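Local coordinates for protein beta-agarase (Persicobacter, PDB 6AII) that probably hydrolyses the beta-1,4 linkages of agarose to release neoagarobiose, as a beta-agarase of glycoside hydrolase family 16, at residues 7-12 and 315-320; 122-127 and 217-222; 171-176 and 231-236; 114-119 and 224-229. One frame throughout, in Å; residues are numbered along the deposited sequence.

Near the N terminus, loop 7-12 meets strand 312-325 almost at the other end of the chain, so contact 1 closes a loop that holds the other three. Contact 4 (114-119 with 224-229) comes next and encloses contact 2 (122-127 with 217-222); both use strands 118-125 and 217-225. Contact 3 (171-176 with 231-236) starts within those two loops and ends beyond them, so it crosses both. Contacts 1, 2 and 4 work within one sheet: contact 1 fastens the N-terminal loop to it, contact 2 pairs two of its strands, and contact 4 joins their ends. Contact 3 links that sheet to the second one.

Contact 1: 7-12 and 315-320; sequences AGIPVP and VDWIRV. With CA (calcium ion), chain B.
The guanidinium of Arg319 bonds to two successive backbone carbonyls of a loop some 300 residues earlier. Arg319 NH1 donates to Ile9 O at 2.9 Å, with the oxygen close to the guanidinium plane. Arg319 NH2 donates to Pro10 O at 3.1 Å. This second bond is less regular, because the donor stands 58° out of the Pro10 carbonyl plane. NH2 also forms a salt bridge with Glu121, which holds the group from the strand beside it. CG of Arg319 lies between the backbone N and the carbonyl carbon (chi1 67°), and the chain then runs extended to NE, carrying the charge out to the loop. Val11 CG2 lies over one face, 4.1 Å above the guanidinium plane and toward its rim. A classic beta bulge interrupts the strand, where Asp316 and Trp317 both face Arg123. The bulge belongs to the calcium site: the metal takes Asp316 OD1 at 2.3 Å and Asp316 O at 2.6 Å, plus a water. Asp5, Asp30, Asn32 and Gly74 complete the coordination. An alanine in place of Arg319 would probably leave the Ile9 and Pro10 carbonyls and the Glu121 carboxylate without this partner and let the loop move. Nearer the bulge, Ile9 CD1 rests 4.0 Å from Trp317 CZ2, a slanting apolar contact at the benzene part of the indole.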
# COMPACT_ATOMS: atom_id res chain seq x y z
N ALA A 7 -16.37 1.07 13.98
CA ALA A 7 -17.84 0.86 14.10
C ALA A 7 -18.55 2.16 13.73
O ALA A 7 -18.06 3.21 14.01
CB ALA A 7 -18.21 0.42 15.48
N GLY A 8 -19.66 2.02 13.04
CA GLY A 8 -20.38 3.17 12.59
C GLY A 8 -19.82 3.76 11.31
O GLY A 8 -20.38 4.72 10.80
N ILE A 9 -18.70 3.24 10.78
CA ILE A 9 -18.18 3.70 9.51
C ILE A 9 -18.60 2.65 8.48
O ILE A 9 -18.15 1.51 8.53
CB ILE A 9 -16.65 3.87 9.53
CG1 ILE A 9 -16.18 4.78 10.68
CG2 ILE A 9 -16.07 4.29 8.15
CD1 ILE A 9 -14.69 4.86 10.78
N PRO A 10 -19.50 3.01 7.58
CA PRO A 10 -20.04 2.00 6.65
C PRO A 10 -18.91 1.48 5.74
O PRO A 10 -17.91 2.21 5.45
CB PRO A 10 -21.08 2.72 5.78
CG PRO A 10 -21.25 4.06 6.44
CD PRO A 10 -20.02 4.35 7.27
N VAL A 11 -19.10 0.26 5.28
CA VAL A 11 -18.24 -0.26 4.22
C VAL A 11 -18.73 0.42 2.95
O VAL A 11 -19.88 0.32 2.60
CB VAL A 11 -18.31 -1.79 4.10
CG1 VAL A 11 -17.61 -2.29 2.85
CG2 VAL A 11 -17.76 -2.46 5.38
N PRO A 12 -17.83 1.10 2.22
CA PRO A 12 -18.32 1.86 1.11
C PRO A 12 -18.66 1.08 -0.16
O PRO A 12 -19.31 1.66 -1.08
CB PRO A 12 -17.14 2.82 0.86
CG PRO A 12 -15.94 2.08 1.31
CD PRO A 12 -16.42 1.36 2.55
N VAL A 315 -0.90 3.18 11.61
CA VAL A 315 -2.05 2.45 11.12
C VAL A 315 -3.05 2.37 12.29
O VAL A 315 -2.82 1.62 13.24
CB VAL A 315 -1.71 1.05 10.58
CG1 VAL A 315 -2.94 0.37 9.98
CG2 VAL A 315 -0.56 1.10 9.55
N ASP A 316 -4.14 3.13 12.17
CA ASP A 316 -5.18 3.11 13.24
C ASP A 316 -5.91 1.79 13.23
O ASP A 316 -6.29 1.26 14.28
CB ASP A 316 -6.12 4.28 13.01
CG ASP A 316 -7.16 4.47 14.10
OD1 ASP A 316 -6.93 4.00 15.25
OD2 ASP A 316 -8.20 5.11 13.78
N TRP A 317 -6.22 1.28 12.05
CA TRP A 317 -6.91 0.01 11.95
C TRP A 317 -6.78 -0.56 10.54
O TRP A 317 -6.53 0.17 9.55
CB TRP A 317 -8.41 0.11 12.35
CG TRP A 317 -9.28 1.18 11.78
CD1 TRP A 317 -9.69 2.27 12.47
CD2 TRP A 317 -9.91 1.27 10.50
NE1 TRP A 317 -10.60 3.00 11.77
CE2 TRP A 317 -10.76 2.42 10.54
CE3 TRP A 317 -9.88 0.48 9.33
CZ2 TRP A 317 -11.52 2.80 9.47
CZ3 TRP A 317 -10.62 0.90 8.23
CH2 TRP A 317 -11.44 2.03 8.32
N ILE A 318 -6.96 -1.86 10.43
CA ILE A 318 -7.11 -2.60 9.22
C ILE A 318 -8.42 -3.37 9.38
O ILE A 318 -8.58 -4.04 10.42
CB ILE A 318 -5.95 -3.58 8.96
CG1 ILE A 318 -4.62 -2.86 8.87
CG2 ILE A 318 -6.24 -4.46 7.77
CD1 ILE A 318 -3.43 -3.78 9.02
N ARG A 319 -9.26 -3.36 8.34
CA ARG A 319 -10.51 -4.20 8.42
C ARG A 319 -10.72 -4.87 7.08
O ARG A 319 -10.47 -4.32 6.00
CB ARG A 319 -11.72 -3.37 8.86
CG ARG A 319 -12.17 -2.31 7.86
CD ARG A 319 -13.26 -1.44 8.46
NE ARG A 319 -13.84 -0.56 7.48
CZ ARG A 319 -15.02 0.02 7.51
NH1 ARG A 319 -15.90 -0.33 8.47
NH2 ARG A 319 -15.30 0.99 6.64
N VAL A 320 -11.18 -6.12 7.16
CA VAL A 320 -11.43 -6.96 6.03
C VAL A 320 -12.84 -7.57 6.15
O VAL A 320 -13.17 -8.02 7.25
CB VAL A 320 -10.38 -8.07 5.91
CG1 VAL A 320 -10.72 -9.02 4.81
CG2 VAL A 320 -8.99 -7.45 5.66
CA CA B . -6.80 2.19 16.71
O HOH W 1 -7.41 4.18 18.13

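Contact 2: 122-127 and 217-222; sequences ARVKIA and STIGVY
Arg123 and Thr218 share one face of the sheet, while Ala122, Val124, Ser217 and Ile219 lie on the other. Between the faces, the backbones join by four hydrogen bonds. Ala122 and Ile219 exchange two, each with N to O at 3.0 Å. Val124 and Ser217 exchange two more, each with N to O at 2.8 Å and nearly straight. Arg123 and Thr218 form the non-hydrogen-bonded pair between them. Here Thr218 CA points a C-H at Ala122 O, 3.2 Å away. Thr218 CG2 is anti to the carbonyl carbon, with chi1 (to OG1) at 64°, and packs 3.8 Å from Arg123 CG. The extended Arg123 chain continues past this methyl to a salt bridge between its NH2 and Asp316 OD2, at the calcium site. On the other face, Val124 CG2 and Ile219 CD1 touch at 4.2 Å, and Ile219 goes on to meet Ile148 and Cys149 of the second sheet. A water links Ser217 OG, at 2.8 Å, to Ile126 N where the strand ends. The strand directions differ by 139°, a strongly twisted antiparallel pair of the kind that builds the curved sheets of the GH16 beta-jelly-roll.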
# COMPACT_ATOMS: atom_id res chain seq x y z
N ALA A 122 -7.63 0.10 5.09
CA ALA A 122 -6.84 0.51 6.22
C ALA A 122 -7.07 2.00 6.46
O ALA A 122 -7.24 2.79 5.51
CB ALA A 122 -5.38 0.23 5.93
N ARG A 123 -6.95 2.42 7.73
CA ARG A 123 -6.95 3.79 8.12
C ARG A 123 -5.54 4.12 8.56
O ARG A 123 -5.08 3.57 9.58
CB ARG A 123 -7.97 4.07 9.24
CG ARG A 123 -8.13 5.54 9.58
CD ARG A 123 -9.33 5.87 10.44
NE ARG A 123 -9.52 7.31 10.55
CZ ARG A 123 -9.24 8.07 11.61
NH1 ARG A 123 -9.55 9.38 11.57
NH2 ARG A 123 -8.69 7.58 12.71
N VAL A 124 -4.91 4.98 7.78
CA VAL A 124 -3.49 5.21 7.95
C VAL A 124 -3.26 6.70 8.13
O VAL A 124 -3.97 7.50 7.54
CB VAL A 124 -2.70 4.67 6.76
CG1 VAL A 124 -2.83 3.15 6.65
CG2 VAL A 124 -3.05 5.34 5.48
N LYS A 125 -2.17 7.02 8.82
CA LYS A 125 -1.66 8.37 8.79
C LYS A 125 -0.27 8.31 8.13
O LYS A 125 0.69 7.83 8.73
CB LYS A 125 -1.53 8.94 10.20
CG LYS A 125 -1.65 10.45 10.31
CD LYS A 125 -0.51 11.17 9.76
CE LYS A 125 0.79 10.94 10.48
NZ LYS A 125 1.84 11.74 9.78
N ILE A 126 -0.28 8.68 6.88
CA ILE A 126 0.95 8.69 6.05
C ILE A 126 1.99 9.60 6.74
O ILE A 126 1.66 10.66 7.24
CB ILE A 126 0.57 9.09 4.64
CG1 ILE A 126 -0.10 7.87 3.97
CG2 ILE A 126 1.83 9.54 3.85
CD1 ILE A 126 -0.86 8.12 2.74
N ALA A 127 3.23 9.13 6.79
CA ALA A 127 4.33 9.89 7.40
C ALA A 127 4.52 11.23 6.69
O ALA A 127 4.51 11.29 5.47
CB ALA A 127 5.59 9.11 7.34
N SER A 217 -6.16 8.96 6.61
CA SER A 217 -6.87 8.63 5.39
C SER A 217 -7.36 7.18 5.51
O SER A 217 -6.63 6.34 6.05
CB SER A 217 -5.94 8.73 4.21
OG SER A 217 -5.35 10.00 4.13
N THR A 218 -8.46 6.85 4.90
CA THR A 218 -8.84 5.48 4.66
C THR A 218 -8.65 5.11 3.20
O THR A 218 -8.94 5.90 2.30
CB THR A 218 -10.26 5.10 5.12
OG1 THR A 218 -11.24 5.83 4.37
CG2 THR A 218 -10.41 5.35 6.59
N ILE A 219 -8.01 4.00 2.91
CA ILE A 219 -7.84 3.53 1.54
C ILE A 219 -8.20 2.05 1.53
O ILE A 219 -7.74 1.27 2.37
CB ILE A 219 -6.41 3.76 1.00
CG1 ILE A 219 -5.94 5.16 1.37
CG2 ILE A 219 -6.40 3.56 -0.49
CD1 ILE A 219 -4.49 5.34 1.51
N GLY A 220 -9.06 1.71 0.58
CA GLY A 220 -9.49 0.32 0.48
C GLY A 220 -9.76 -0.14 -0.92
O GLY A 220 -9.92 0.68 -1.85
N VAL A 221 -9.82 -1.47 -1.07
CA VAL A 221 -10.12 -2.07 -2.39
C VAL A 221 -11.20 -3.13 -2.19
O VAL A 221 -11.12 -3.87 -1.22
CB VAL A 221 -8.87 -2.66 -3.05
CG1 VAL A 221 -8.33 -3.86 -2.30
CG2 VAL A 221 -9.12 -3.06 -4.49
N TYR A 222 -12.14 -3.17 -3.14
CA TYR A 222 -13.05 -4.29 -3.26
C TYR A 222 -12.53 -5.13 -4.43
O TYR A 222 -12.62 -4.74 -5.58
CB TYR A 222 -14.49 -3.82 -3.50
CG TYR A 222 -15.55 -4.91 -3.63
CD1 TYR A 222 -15.34 -6.15 -3.05
CD2 TYR A 222 -16.75 -4.63 -4.26
CE1 TYR A 222 -16.33 -7.13 -3.14
CE2 TYR A 222 -17.75 -5.59 -4.32
CZ TYR A 222 -17.52 -6.83 -3.77
OH TYR A 222 -18.46 -7.85 -3.78
O HOH W 2 -2.95 9.87 5.63

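Contact 3: 171-176 and 231-236; sequences KHIHLS and YYINGK
Leu175 and Tyr231 carry the centre of this contact. Leu175 CB sits over the middle of the Tyr231 ring, 4.0 Å from its centroid and 12° off the normal, a CH-pi contact. Further along the leucine, CD2 meets Tyr231 CD2 at 3.9 Å. The two side chains lie alongside each other, pointing opposite ways, because they come from strands that face one another. Tyr231 CG is anti to its carbonyl carbon (chi1 -65°), which lays the ring beside Leu175. The ring reaches past Leu175 to the backbone of Ser176, and its hydroxyl donates to Ser176 O. This bond is short, with Tyr231 OH to Ser176 O at 2.7 Å, and comes from above the carbonyl plane. It fixes the tip of a buried tyrosine and satisfies its proton. Two residues away on each strand, Ile173 CD1 and Ile233 CD1 meet tip to tip at 4.0 Å. Leu175 CD1 lies 4.4 Å from the same Ile233 methyl and joins the two pairs into one apolar patch.

Outside this shell, Tyr204 packs on both Leu175 and Ile233, and Val238 on both Leu175 and Tyr231. Trp212 lies against Ile173. Ser176 OG is bonded to Gln192. The Ile233 end is set by a type I' turn from Ile233 to Lys236, in which Ile233 N and Lys236 O lie 3.0 Å apart. Asn234 and Gly235 take the positive phi angles such a turn needs.

Strands 173-176 and 231-233 run nearly antiparallel, at 161°, with axes 9.5 Å apart. They do not pair by backbone but face each other through side chains, as opposing sheets do in the beta-sandwich of the GH16 jelly-roll.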
# COMPACT_ATOMS: atom_id res chain seq x y z
N LYS A 171 1.62 14.35 -3.80
CA LYS A 171 0.22 14.63 -3.96
C LYS A 171 -0.58 13.40 -4.42
O LYS A 171 -1.81 13.41 -4.39
CB LYS A 171 -0.01 15.79 -4.91
CG LYS A 171 0.23 15.49 -6.37
CD LYS A 171 0.17 16.79 -7.19
CE LYS A 171 0.41 16.56 -8.66
NZ LYS A 171 0.24 17.88 -9.35
N HIS A 172 0.11 12.36 -4.86
CA HIS A 172 -0.53 11.23 -5.49
C HIS A 172 -0.72 10.05 -4.52
O HIS A 172 -0.13 9.93 -3.43
CB HIS A 172 0.28 10.73 -6.66
CG HIS A 172 0.36 11.61 -7.81
ND1 HIS A 172 1.38 12.53 -7.93
CD2 HIS A 172 -0.42 11.81 -8.86
CE1 HIS A 172 1.18 13.21 -8.99
NE2 HIS A 172 0.11 12.78 -9.62
N ILE A 173 -1.70 9.25 -4.89
CA ILE A 173 -1.84 7.85 -4.39
C ILE A 173 -1.88 6.98 -5.64
O ILE A 173 -2.80 7.09 -6.44
CB ILE A 173 -3.05 7.65 -3.47
CG1 ILE A 173 -2.95 8.47 -2.18
CG2 ILE A 173 -3.19 6.16 -3.10
CD1 ILE A 173 -4.25 8.54 -1.40
N HIS A 174 -0.95 6.04 -5.74
CA HIS A 174 -0.96 5.08 -6.82
C HIS A 174 -1.98 3.97 -6.57
O HIS A 174 -1.92 3.38 -5.54
CB HIS A 174 0.45 4.50 -6.98
CG HIS A 174 0.65 3.70 -8.22
ND1 HIS A 174 1.34 2.48 -8.22
CD2 HIS A 174 0.26 3.93 -9.50
CE1 HIS A 174 1.40 2.03 -9.48
NE2 HIS A 174 0.81 2.91 -10.27
N LEU A 175 -2.94 3.76 -7.50
CA LEU A 175 -3.99 2.76 -7.40
C LEU A 175 -3.74 1.80 -8.57
O LEU A 175 -3.94 2.19 -9.72
CB LEU A 175 -5.38 3.41 -7.52
CG LEU A 175 -5.65 4.55 -6.57
CD1 LEU A 175 -7.01 5.18 -6.92
CD2 LEU A 175 -5.60 4.06 -5.09
N SER A 176 -3.30 0.60 -8.25
CA SER A 176 -2.82 -0.26 -9.32
C SER A 176 -2.82 -1.72 -8.88
O SER A 176 -3.34 -2.09 -7.80
CB SER A 176 -1.40 0.19 -9.73
OG SER A 176 -1.12 -0.36 -11.01
N TYR A 231 -11.65 0.85 -6.06
CA TYR A 231 -10.85 1.55 -5.00
C TYR A 231 -11.66 2.70 -4.37
O TYR A 231 -12.44 3.40 -5.05
CB TYR A 231 -9.61 2.16 -5.66
CG TYR A 231 -8.65 1.16 -6.22
CD1 TYR A 231 -8.85 0.67 -7.50
CD2 TYR A 231 -7.54 0.72 -5.52
CE1 TYR A 231 -7.98 -0.26 -8.08
CE2 TYR A 231 -6.68 -0.24 -6.08
CZ TYR A 231 -6.89 -0.69 -7.36
OH TYR A 231 -6.03 -1.59 -7.91
N TYR A 232 -11.46 2.88 -3.05
CA TYR A 232 -12.16 3.81 -2.23
C TYR A 232 -11.15 4.58 -1.40
O TYR A 232 -10.30 4.00 -0.73
CB TYR A 232 -13.10 3.07 -1.26
CG TYR A 232 -14.19 2.36 -2.02
CD1 TYR A 232 -13.98 1.11 -2.60
CD2 TYR A 232 -15.40 2.96 -2.19
CE1 TYR A 232 -14.97 0.50 -3.37
CE2 TYR A 232 -16.40 2.37 -2.96
CZ TYR A 232 -16.17 1.16 -3.56
OH TYR A 232 -17.21 0.61 -4.28
N ILE A 233 -11.24 5.93 -1.40
CA ILE A 233 -10.42 6.79 -0.60
C ILE A 233 -11.35 7.60 0.31
O ILE A 233 -12.28 8.30 -0.18
CB ILE A 233 -9.50 7.69 -1.47
CG1 ILE A 233 -8.50 6.82 -2.23
CG2 ILE A 233 -8.82 8.73 -0.60
CD1 ILE A 233 -7.65 7.55 -3.23
N ASN A 234 -11.12 7.55 1.63
CA ASN A 234 -11.89 8.30 2.57
C ASN A 234 -13.38 8.03 2.42
O ASN A 234 -14.22 8.91 2.57
CB ASN A 234 -11.53 9.77 2.56
CG ASN A 234 -10.15 10.04 3.10
OD1 ASN A 234 -9.60 9.24 3.86
ND2 ASN A 234 -9.58 11.19 2.71
N GLY A 235 -13.70 6.78 2.15
CA GLY A 235 -15.07 6.33 2.10
C GLY A 235 -15.78 6.59 0.78
O GLY A 235 -16.97 6.36 0.70
N LYS A 236 -15.10 7.18 -0.21
CA LYS A 236 -15.68 7.55 -1.46
C LYS A 236 -15.05 6.73 -2.57
O LYS A 236 -13.85 6.57 -2.68
CB LYS A 236 -15.53 9.05 -1.74
CG LYS A 236 -16.33 9.87 -0.72
CD LYS A 236 -16.22 11.37 -0.85
CE LYS A 236 -14.83 11.90 -0.53
NZ LYS A 236 -14.55 11.89 0.94

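Contact 4: 114-119 and 224-229; sequences VQYPVF and KDPNHL
Tyr116 lays its side chain along the corner made by Lys224, Asp225 and Pro226. Its CB starts beside the backbone, 4.0 Å from Lys224 O. CG lies between the backbone N and the carbonyl carbon (chi1 72°), and this swings the ring toward the corner. CD2 passes Asp225 CA at 3.8 Å. CE2 then meets Pro226 CD, also at 3.8 Å. Along the other edge of the ring, CE1 lies 3.7 Å from Pro226 CG, which is over the same face. CZ comes nearest to that carbon, at 3.6 Å, and OH is still within 3.9 Å of it. Pro226 CG thus stands over one face of the ring, 20° off the normal from the centroid and displaced toward the phenol end. This is a CH-pi contact between a proline and a tyrosine. An alanine in place of Tyr116 would probably uncover this side of Pro226 and open a gap between the two turns.

The peptide bond between Tyr116 and Pro117 is cis. Pro117 CB closes up on Lys224 O at 3.3 Å, so both residues of the cis pair touch the same carbonyl. Across the way, Asp225 OD1 accepts from Asn227 N at 2.9 Å. This Asx turn shapes the bend that presents Pro226 to the ring.

The contact lies at the surface, at one end of the sheet. Segment 114-119 leads into strand 118-125. Segment 224-229 holds the hairpin turn that joins strands 217-225 and 228-233, with the ends of both. Beside them, Pro117 packs on Pro323 of strand 312-325, and Pro226 on Thr277 of a loop.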
# COMPACT_ATOMS: atom_id res chain seq x y z
N VAL A 114 -6.28 -13.06 1.99
CA VAL A 114 -7.58 -12.76 1.45
C VAL A 114 -7.69 -13.26 0.01
O VAL A 114 -6.68 -13.46 -0.66
CB VAL A 114 -7.89 -11.25 1.53
CG1 VAL A 114 -7.77 -10.73 2.95
CG2 VAL A 114 -6.97 -10.47 0.64
N GLN A 115 -8.92 -13.47 -0.42
CA GLN A 115 -9.25 -13.85 -1.78
C GLN A 115 -10.61 -13.28 -2.14
O GLN A 115 -11.54 -13.19 -1.25
CB GLN A 115 -9.23 -15.39 -1.90
CG GLN A 115 -9.60 -15.89 -3.26
CD GLN A 115 -9.43 -17.40 -3.33
OE1 GLN A 115 -9.91 -18.12 -2.45
NE2 GLN A 115 -8.77 -17.85 -4.39
N TYR A 116 -10.82 -12.98 -3.40
CA TYR A 116 -12.06 -12.43 -3.87
C TYR A 116 -13.20 -13.40 -3.49
O TYR A 116 -12.94 -14.61 -3.47
CB TYR A 116 -12.10 -12.26 -5.38
CG TYR A 116 -12.21 -13.53 -6.19
CD1 TYR A 116 -11.10 -14.28 -6.46
CD2 TYR A 116 -13.45 -14.04 -6.53
CE1 TYR A 116 -11.19 -15.50 -7.12
CE2 TYR A 116 -13.56 -15.27 -7.17
CZ TYR A 116 -12.43 -15.98 -7.47
OH TYR A 116 -12.47 -17.20 -8.13
N PRO A 117 -14.40 -12.91 -3.31
CA PRO A 117 -14.83 -11.52 -3.12
C PRO A 117 -14.42 -11.02 -1.73
O PRO A 117 -14.68 -11.62 -0.64
CB PRO A 117 -16.36 -11.51 -3.34
CG PRO A 117 -16.77 -12.89 -2.89
CD PRO A 117 -15.57 -13.80 -3.08
N VAL A 118 -13.70 -9.89 -1.68
CA VAL A 118 -13.25 -9.38 -0.39
C VAL A 118 -13.02 -7.86 -0.46
O VAL A 118 -12.59 -7.37 -1.49
CB VAL A 118 -11.96 -10.07 0.03
CG1 VAL A 118 -10.84 -9.85 -0.98
CG2 VAL A 118 -11.51 -9.71 1.43
N PHE A 119 -13.33 -7.19 0.62
CA PHE A 119 -13.08 -5.75 0.76
C PHE A 119 -11.99 -5.59 1.82
O PHE A 119 -12.13 -6.11 2.99
CB PHE A 119 -14.36 -5.00 1.11
CG PHE A 119 -14.10 -3.53 1.36
CD1 PHE A 119 -14.03 -2.65 0.30
CD2 PHE A 119 -14.02 -3.02 2.65
CE1 PHE A 119 -13.79 -1.30 0.53
CE2 PHE A 119 -13.79 -1.67 2.87
CZ PHE A 119 -13.68 -0.81 1.82
N LYS A 224 -13.62 -7.85 -6.17
CA LYS A 224 -14.99 -8.39 -6.27
C LYS A 224 -14.97 -9.77 -6.97
O LYS A 224 -15.60 -10.76 -6.50
CB LYS A 224 -15.88 -7.43 -7.03
CG LYS A 224 -17.26 -7.98 -7.29
CD LYS A 224 -18.17 -6.93 -7.91
CE LYS A 224 -19.57 -7.40 -8.22
NZ LYS A 224 -20.34 -6.23 -8.69
N ASP A 225 -14.19 -9.85 -8.03
CA ASP A 225 -14.07 -11.07 -8.83
C ASP A 225 -12.75 -10.96 -9.59
O ASP A 225 -12.04 -9.93 -9.48
CB ASP A 225 -15.31 -11.31 -9.72
CG ASP A 225 -15.55 -10.33 -10.84
OD1 ASP A 225 -14.65 -10.13 -11.67
OD2 ASP A 225 -16.64 -9.73 -10.85
N PRO A 226 -12.36 -12.02 -10.31
CA PRO A 226 -11.05 -12.01 -10.89
C PRO A 226 -10.85 -10.92 -11.96
O PRO A 226 -9.70 -10.69 -12.29
CB PRO A 226 -10.87 -13.43 -11.49
CG PRO A 226 -11.78 -14.24 -10.60
CD PRO A 226 -12.99 -13.36 -10.43
N ASN A 227 -11.91 -10.31 -12.46
CA ASN A 227 -11.78 -9.25 -13.43
C ASN A 227 -12.45 -7.95 -12.93
O ASN A 227 -12.96 -7.18 -13.73
CB ASN A 227 -12.38 -9.67 -14.78
CG ASN A 227 -11.48 -10.71 -15.43
OD1 ASN A 227 -10.43 -10.37 -15.97
ND2 ASN A 227 -11.84 -11.98 -15.25
N HIS A 228 -12.43 -7.69 -11.62
CA HIS A 228 -13.17 -6.52 -11.09
C HIS A 228 -12.51 -6.02 -9.80
O HIS A 228 -12.59 -6.71 -8.75
CB HIS A 228 -14.65 -6.83 -10.91
CG HIS A 228 -15.47 -5.59 -10.65
ND1 HIS A 228 -16.27 -5.01 -11.59
CD2 HIS A 228 -15.64 -4.84 -9.54
CE1 HIS A 228 -16.91 -3.96 -11.09
NE2 HIS A 228 -16.53 -3.84 -9.81
N LEU A 229 -12.00 -4.77 -9.84
CA LEU A 229 -11.42 -4.13 -8.67
C LEU A 229 -12.04 -2.73 -8.53
O LEU A 229 -12.25 -2.04 -9.54
CB LEU A 229 -9.92 -3.92 -8.88
CG LEU A 229 -9.02 -5.13 -8.98
CD1 LEU A 229 -7.60 -4.64 -9.24
CD2 LEU A 229 -9.08 -5.96 -7.72